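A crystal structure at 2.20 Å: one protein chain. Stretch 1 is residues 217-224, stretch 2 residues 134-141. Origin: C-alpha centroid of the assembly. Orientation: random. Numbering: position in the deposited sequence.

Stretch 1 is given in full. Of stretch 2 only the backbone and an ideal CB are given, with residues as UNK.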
# COMPACT_ATOMS: atom_id res chain seq x y z
N MSE B 217 21.08 -3.31 -3.80
CA MSE B 217 20.96 -2.87 -5.18
C MSE B 217 22.31 -2.61 -5.89
O MSE B 217 22.40 -2.81 -7.10
CB MSE B 217 20.02 -1.68 -5.28
CG MSE B 217 18.56 -2.10 -5.21
SE MSE B 217 17.45 -0.54 -5.10
CE MSE B 217 15.77 -1.38 -4.67
N LEU B 218 23.35 -2.21 -5.16
CA LEU B 218 24.71 -2.08 -5.76
C LEU B 218 25.41 -3.43 -5.87
O LEU B 218 26.20 -3.65 -6.81
CB LEU B 218 25.59 -1.07 -4.97
CG LEU B 218 26.95 -0.70 -5.58
CD1 LEU B 218 26.82 -0.29 -7.04
CD2 LEU B 218 27.63 0.43 -4.78
N GLN B 219 25.11 -4.34 -4.94
CA GLN B 219 25.56 -5.72 -5.08
C GLN B 219 25.02 -6.30 -6.38
O GLN B 219 25.77 -6.90 -7.17
CB GLN B 219 25.16 -6.59 -3.90
CG GLN B 219 25.71 -8.01 -3.99
CD GLN B 219 25.38 -8.89 -2.79
OE1 GLN B 219 25.73 -8.58 -1.66
NE2 GLN B 219 24.76 -10.03 -3.05
N GLU B 220 23.72 -6.10 -6.61
CA GLU B 220 23.08 -6.58 -7.83
C GLU B 220 23.66 -5.89 -9.07
O GLU B 220 23.91 -6.55 -10.06
CB GLU B 220 21.57 -6.34 -7.77
CG GLU B 220 20.80 -6.79 -9.01
CD GLU B 220 20.82 -8.29 -9.23
OE1 GLU B 220 21.11 -9.08 -8.29
OE2 GLU B 220 20.51 -8.70 -10.35
N ALA B 221 23.86 -4.57 -9.00
CA ALA B 221 24.36 -3.82 -10.16
C ALA B 221 25.78 -4.23 -10.55
O ALA B 221 26.14 -4.17 -11.72
CB ALA B 221 24.29 -2.33 -9.93
N SER B 222 26.56 -4.66 -9.57
CA SER B 222 27.97 -4.99 -9.77
C SER B 222 28.20 -6.49 -9.78
O SER B 222 29.34 -6.93 -9.64
CB SER B 222 28.79 -4.38 -8.63
OG SER B 222 28.47 -5.01 -7.41
N ASP B 223 27.13 -7.26 -9.95
CA ASP B 223 27.21 -8.71 -10.00
C ASP B 223 28.03 -9.30 -8.85
O ASP B 223 28.89 -10.15 -9.08
CB ASP B 223 27.77 -9.19 -11.35
CG ASP B 223 27.52 -10.68 -11.60
OD1 ASP B 223 26.41 -11.16 -11.27
OD2 ASP B 223 28.44 -11.35 -12.13
N GLY B 224 27.78 -8.85 -7.63
CA GLY B 224 28.44 -9.44 -6.46
C GLY B 224 29.85 -8.96 -6.19
O GLY B 224 30.43 -9.33 -5.19
N UNK B 134 31.19 -1.95 -16.96
CA UNK B 134 30.26 -2.20 -18.07
C UNK B 134 28.90 -2.74 -17.60
O UNK B 134 27.94 -2.70 -18.36
CB UNK B 134 30.89 -3.19 -19.05
N UNK B 135 28.82 -3.23 -16.37
CA UNK B 135 27.54 -3.70 -15.83
C UNK B 135 26.62 -2.58 -15.35
O UNK B 135 25.41 -2.77 -15.25
CB UNK B 135 27.80 -4.66 -14.67
N UNK B 136 27.17 -1.40 -15.08
CA UNK B 136 26.38 -0.28 -14.61
C UNK B 136 25.67 0.35 -15.79
O UNK B 136 26.31 0.77 -16.75
CB UNK B 136 27.25 0.75 -13.88
N UNK B 137 24.34 0.40 -15.74
CA UNK B 137 23.54 0.85 -16.89
C UNK B 137 23.68 2.35 -17.14
O UNK B 137 23.61 2.80 -18.27
CB UNK B 137 22.07 0.50 -16.67
N UNK B 138 23.85 3.12 -16.08
CA UNK B 138 24.17 4.53 -16.22
C UNK B 138 25.23 4.79 -15.18
O UNK B 138 25.44 3.95 -14.32
CB UNK B 138 22.95 5.44 -16.05
N UNK B 139 25.93 5.92 -15.26
CA UNK B 139 26.93 6.18 -14.23
C UNK B 139 26.34 6.17 -12.81
O UNK B 139 25.26 6.71 -12.59
CB UNK B 139 27.60 7.53 -14.50
N UNK B 140 27.05 5.56 -11.87
CA UNK B 140 26.54 5.37 -10.50
C UNK B 140 25.99 6.66 -9.89
O UNK B 140 24.95 6.65 -9.26
CB UNK B 140 27.65 4.82 -9.60
N UNK B 141 26.70 7.78 -10.07
CA UNK B 141 26.22 9.02 -9.48
C UNK B 141 24.88 9.49 -10.02
O UNK B 141 24.13 10.14 -9.29
CB UNK B 141 27.26 10.12 -9.70

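Stretch 1 presents the last turn of a helix, 217-221, and the loop that leaves it; stretch 2 passes its end, with the shortest CA-CA distance at position 136, whose CA lies 6.0 Å from the CA of Ala221.

Position 134 has nothing of stretch 1 within 5.5 Å of its ideal CB, so this contact sets no demand and many residues would do. It is Ala134, which makes no contact here.

At position 135 the CA-to-CB bond points toward stretch 1, and the ideal CB sits 3.4 Å from Ala221 O. Beyond it lie the CB of Asp223 and then its carboxylate. A long, flexible chain would suit, with methylenes to cover the loop and perhaps a positive end; glutamine or methionine could cover it too, without the charge. The residue is Lys135. Its CB lies 3.5 Å from Ala221 O, and its chain, extended as far as CE, brings CD of Lys135 to 3.5 Å from Asp223 CB. The charges are near but do not form a salt bridge: NZ of Lys135 is 4.5 Å from OD2 of Asp223. The closest approaches are therefore made by the chain's methylenes rather than by its charged end.

At position 136 CA-to-CB points sideways, and the ideal CB is 5.5 Å from Ala221 O. A short side chain would leave much of the space beside Leu218, Ala221 and Ser222 unfilled from here. A large apolar group, such as leucine, methionine or an aromatic ring, could reach it. Phe136 does so with chi1 in the m well, which brings its ring nearer than its CB. Ala221 O and Ser222 CB meet the ring edge, at 3.7 Å from CD1 and 3.8 Å from CE1 of Phe136 respectively. The polar OG of Ser222 is engaged within its own stretch, donating to Leu218 O at 2.7 Å, while its CB meets the ring.

Positions 137, 138 and 139 have no stretch 1 atom near their ideal CBs, so the contact selects nothing. At 139, phi of -57° allows proline. They are Ser137, whose OG is hydrogen-bonded elsewhere in the structure, Ile138 and Pro139.

Position 140 points toward stretch 1, yet its ideal CB has no neighbour there within 5.5 Å. A medium or long apolar chain could bridge the gap to Leu218: leucine, methionine or phenylalanine. Leu140 brings CD2 to 4.0 Å from CD1 of Leu218, a methyl-to-methyl contact.

Position 141 is out of reach; its phi of -63° would admit proline among many others, and Pro141 occupies it.

Stretch 2 134-141: AKFSIPLP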
# COMPACT_ATOMS: atom_id res chain seq x y z
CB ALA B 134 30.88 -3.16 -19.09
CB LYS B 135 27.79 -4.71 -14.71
CG LYS B 135 28.43 -5.99 -15.19
CD LYS B 135 28.45 -7.06 -14.10
CE LYS B 135 29.25 -8.29 -14.52
NZ LYS B 135 28.78 -8.82 -15.84
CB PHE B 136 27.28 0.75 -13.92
CG PHE B 136 28.14 0.18 -12.82
CD1 PHE B 136 27.71 -0.88 -12.04
CD2 PHE B 136 29.37 0.75 -12.54
CE1 PHE B 136 28.51 -1.38 -11.02
CE2 PHE B 136 30.17 0.27 -11.54
CZ PHE B 136 29.74 -0.80 -10.77
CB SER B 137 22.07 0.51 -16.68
OG SER B 137 21.54 1.15 -15.53
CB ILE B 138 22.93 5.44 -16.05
CG1 ILE B 138 22.28 5.27 -14.67
CG2 ILE B 138 21.90 5.14 -17.13
CD1 ILE B 138 21.13 6.26 -14.41
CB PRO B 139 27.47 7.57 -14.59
CG PRO B 139 27.28 7.66 -16.07
CD PRO B 139 26.01 6.90 -16.36
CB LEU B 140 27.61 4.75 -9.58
CG LEU B 140 28.16 3.35 -9.92
CD1 LEU B 140 29.11 2.87 -8.84
CD2 LEU B 140 27.04 2.34 -10.10
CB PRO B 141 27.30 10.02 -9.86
CG PRO B 141 28.52 9.22 -10.02
CD PRO B 141 28.05 7.94 -10.64
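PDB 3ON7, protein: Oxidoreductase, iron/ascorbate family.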